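Local atomic coordinates of glutathione S-transferase 2 (Heligmosomoides polygyrus, PDB entry 1TW9), a protein that probably catalyses the transfer of glutathione to electrophilic substrates RX, forming an S-substituted glutathione and releasing a halide ion. Residues P52-D57 and R69-T74. Numbering follows the deposited sequence.
Sequences PVLEVD and RYLAKT
Leu54 and Val56 on strand 53-56 face Tyr70 and Leu71 in residues 69-74 of helix 64-75, the two segment axes approaching to 11.5 Å with their N-to-C directions 40° apart. The side chains that bridge this gap are apolar where they touch. Leu54 CD2 sits 4.0 Å from Tyr70 CD2 and equally 4.0 Å from Leu71 CD2; leucine suits this place because its length carries a methyl across to a point that both partners reach. Tyr70 holds CG opposite its backbone N (chi1 169°), which carries the ring out toward the strand, roughly at right angles to Leu54. Val56 meets the ring from the opposite direction, CG2 lying 3.8 Å from Tyr70 CE2, while both its methyls lie 3.9 Å from Tyr70 OH. This is helix-on-sheet packing in the thioredoxin-like N-terminal domain of the glutathione transferase fold. The cis peptide before Pro52 is a hallmark of that fold. Leu71 also packs on Ala18, Val21 and Phe22 of helix 16-24, whereas Tyr70 makes a T-shaped (edge-to-face) contact with Phe83 of the second subunit, so the ring packs on the strand and also takes part in the subunit interface. One turn on, Thr74 OG1 donates to Tyr70 O (2.9 Å) from above the carbonyl plane.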
ATOM      1  N   PRO A  52      -0.672 -13.473   3.667  1.00 31.91           N
ATOM      2  CA  PRO A  52      -0.616 -14.328   2.511  1.00 30.86           C
ATOM      3  C   PRO A  52       0.670 -14.165   1.732  1.00 30.92           C
ATOM      4  O   PRO A  52       1.343 -13.140   1.846  1.00 31.20           O
ATOM      5  CB  PRO A  52      -1.719 -13.741   1.637  1.00 30.89           C
ATOM      6  CG  PRO A  52      -1.739 -12.331   2.007  1.00 32.86           C
ATOM      7  CD  PRO A  52      -1.645 -12.391   3.474  1.00 32.67           C
ATOM      8  N   VAL A  53       1.009 -15.202   0.993  1.00 31.59           N
ATOM      9  CA  VAL A  53       2.098 -15.134   0.058  1.00 30.51           C
ATOM     10  C   VAL A  53       1.603 -15.777  -1.210  1.00 30.39           C
ATOM     11  O   VAL A  53       1.084 -16.914  -1.177  1.00 31.35           O
ATOM     12  CB  VAL A  53       3.330 -15.911   0.589  1.00 31.40           C
ATOM     13  CG1 VAL A  53       4.443 -16.045  -0.454  1.00 29.05           C
ATOM     14  CG2 VAL A  53       3.887 -15.229   1.805  1.00 30.02           C
ATOM     15  N   LEU A  54       1.899 -15.122  -2.340  1.00 30.64           N
ATOM     16  CA  LEU A  54       1.611 -15.664  -3.659  1.00 30.50           C
ATOM     17  C   LEU A  54       2.887 -16.249  -4.207  1.00 30.56           C
ATOM     18  O   LEU A  54       3.916 -15.631  -4.048  1.00 31.44           O
ATOM     19  CB  LEU A  54       1.158 -14.506  -4.573  1.00 29.85           C
ATOM     20  CG  LEU A  54       0.868 -14.859  -6.038  1.00 31.87           C
ATOM     21  CD1 LEU A  54      -0.393 -15.709  -6.132  1.00 30.71           C
ATOM     22  CD2 LEU A  54       0.830 -13.589  -6.813  1.00 33.17           C
ATOM     23  N   GLU A  55       2.837 -17.386  -4.870  1.00 30.43           N
ATOM     24  CA  GLU A  55       3.892 -17.809  -5.758  1.00 31.51           C
ATOM     25  C   GLU A  55       3.415 -17.732  -7.191  1.00 32.69           C
ATOM     26  O   GLU A  55       2.337 -18.260  -7.517  1.00 32.89           O
ATOM     27  CB  GLU A  55       4.321 -19.225  -5.464  1.00 32.04           C
ATOM     28  CG  GLU A  55       4.976 -19.337  -4.103  1.00 32.91           C
ATOM     29  CD  GLU A  55       5.688 -20.651  -3.875  1.00 35.56           C
ATOM     30  OE1 GLU A  55       5.761 -21.487  -4.813  1.00 40.96           O
ATOM     31  OE2 GLU A  55       6.211 -20.830  -2.755  1.00 40.23           O
ATOM     32  N   VAL A  56       4.248 -17.146  -8.047  1.00 31.21           N
ATOM     33  CA  VAL A  56       4.016 -17.106  -9.479  1.00 32.17           C
ATOM     34  C   VAL A  56       5.118 -17.913 -10.121  1.00 31.60           C
ATOM     35  O   VAL A  56       6.282 -17.543 -10.060  1.00 31.40           O
ATOM     36  CB  VAL A  56       4.087 -15.691 -10.052  1.00 32.89           C
ATOM     37  CG1 VAL A  56       3.711 -15.770 -11.523  1.00 34.20           C
ATOM     38  CG2 VAL A  56       3.136 -14.805  -9.359  1.00 35.15           C
ATOM     39  N   ASP A  57       4.794 -19.086 -10.667  1.00 31.73           N
ATOM     40  CA  ASP A  57       5.857 -19.900 -11.230  1.00 32.96           C
ATOM     41  C   ASP A  57       6.996 -20.147 -10.215  1.00 33.96           C
ATOM     42  O   ASP A  57       8.172 -20.168 -10.577  1.00 34.88           O
ATOM     43  CB  ASP A  57       6.395 -19.229 -12.511  1.00 33.94           C
ATOM     44  CG  ASP A  57       5.451 -19.353 -13.682  1.00 35.56           C
ATOM     45  OD1 ASP A  57       4.383 -20.005 -13.508  1.00 34.17           O
ATOM     46  OD2 ASP A  57       5.742 -18.905 -14.842  1.00 35.62           O
ATOM     47  N   ARG A  69      -2.667  -5.895  -6.119  1.00 30.95           N
ATOM     48  CA  ARG A  69      -2.343  -4.927  -7.189  1.00 31.32           C
ATOM     49  C   ARG A  69      -1.632  -5.633  -8.312  1.00 29.94           C
ATOM     50  O   ARG A  69      -1.970  -5.454  -9.457  1.00 31.53           O
ATOM     51  CB  ARG A  69      -1.523  -3.818  -6.653  1.00 30.26           C
ATOM     52  CG  ARG A  69      -1.160  -2.750  -7.632  1.00 31.60           C
ATOM     53  CD  ARG A  69      -0.246  -1.656  -7.131  1.00 31.97           C
ATOM     54  NE  ARG A  69      -0.721  -1.059  -5.912  1.00 32.65           N
ATOM     55  CZ  ARG A  69      -0.389  -1.411  -4.675  1.00 30.20           C
ATOM     56  NH1 ARG A  69       0.597  -2.285  -4.420  1.00 32.54           N
ATOM     57  NH2 ARG A  69      -0.988  -0.781  -3.665  1.00 32.06           N
ATOM     58  N   TYR A  70      -0.713  -6.510  -7.987  1.00 30.71           N
ATOM     59  CA  TYR A  70      -0.018  -7.300  -9.001  1.00 30.03           C
ATOM     60  C   TYR A  70      -0.984  -8.137  -9.882  1.00 30.40           C
ATOM     61  O   TYR A  70      -0.936  -8.097 -11.099  1.00 30.94           O
ATOM     62  CB  TYR A  70       1.028  -8.205  -8.340  1.00 29.42           C
ATOM     63  CG  TYR A  70       1.607  -9.234  -9.297  1.00 29.65           C
ATOM     64  CD1 TYR A  70       2.597  -8.855 -10.224  1.00 30.08           C
ATOM     65  CD2 TYR A  70       1.189 -10.551  -9.324  1.00 33.98           C
ATOM     66  CE1 TYR A  70       3.051  -9.684 -11.128  1.00 31.40           C
ATOM     67  CE2 TYR A  70       1.689 -11.366 -10.213  1.00 33.25           C
ATOM     68  CZ  TYR A  70       2.658 -10.983 -11.069  1.00 29.54           C
ATOM     69  OH  TYR A  70       3.088 -11.952 -11.996  1.00 33.50           O
ATOM     70  N   LEU A  71      -1.821  -8.930  -9.214  1.00 30.01           N
ATOM     71  CA  LEU A  71      -2.830  -9.745  -9.871  1.00 30.42           C
ATOM     72  C   LEU A  71      -3.762  -8.890 -10.642  1.00 29.36           C
ATOM     73  O   LEU A  71      -4.058  -9.159 -11.792  1.00 30.37           O
ATOM     74  CB  LEU A  71      -3.565 -10.563  -8.847  1.00 30.91           C
ATOM     75  CG  LEU A  71      -2.773 -11.671  -8.218  1.00 30.41           C
ATOM     76  CD1 LEU A  71      -3.597 -12.333  -7.110  1.00 33.63           C
ATOM     77  CD2 LEU A  71      -2.163 -12.686  -9.242  1.00 31.43           C
ATOM     78  N   ALA A  72      -4.173  -7.769 -10.053  1.00 29.71           N
ATOM     79  CA  ALA A  72      -5.106  -6.848 -10.753  1.00 31.27           C
ATOM     80  C   ALA A  72      -4.548  -6.208 -12.022  1.00 31.28           C
ATOM     81  O   ALA A  72      -5.184  -6.191 -13.025  1.00 32.09           O
ATOM     82  CB  ALA A  72      -5.617  -5.792  -9.823  1.00 31.73           C
ATOM     83  N   LYS A  73      -3.268  -5.883 -12.018  1.00 30.18           N
ATOM     84  CA  LYS A  73      -2.608  -5.361 -13.193  1.00 29.70           C
ATOM     85  C   LYS A  73      -2.441  -6.476 -14.243  1.00 30.94           C
ATOM     86  O   LYS A  73      -2.505  -6.202 -15.456  1.00 31.05           O
ATOM     87  CB  LYS A  73      -1.307  -4.748 -12.818  1.00 32.94           C
ATOM     88  CG  LYS A  73      -1.501  -3.434 -12.105  1.00 32.86           C
ATOM     89  CD  LYS A  73      -0.175  -2.764 -11.587  1.00 35.45           C
ATOM     90  CE  LYS A  73      -0.304  -1.305 -11.097  1.00 37.52           C
ATOM     91  NZ  LYS A  73      -0.550  -0.294 -12.217  1.00 37.61           N
ATOM     92  N   THR A  74      -2.134  -7.661 -13.773  1.00 29.98           N
ATOM     93  CA  THR A  74      -1.976  -8.787 -14.662  1.00 30.26           C
ATOM     94  C   THR A  74      -3.219  -8.980 -15.482  1.00 29.91           C
ATOM     95  O   THR A  74      -3.188  -9.299 -16.691  1.00 30.22           O
ATOM     96  CB  THR A  74      -1.636 -10.041 -13.856  1.00 32.25           C
ATOM     97  OG1 THR A  74      -0.364  -9.885 -13.249  1.00 34.16           O
ATOM     98  CG2 THR A  74      -1.500 -11.273 -14.714  1.00 34.78           C
TER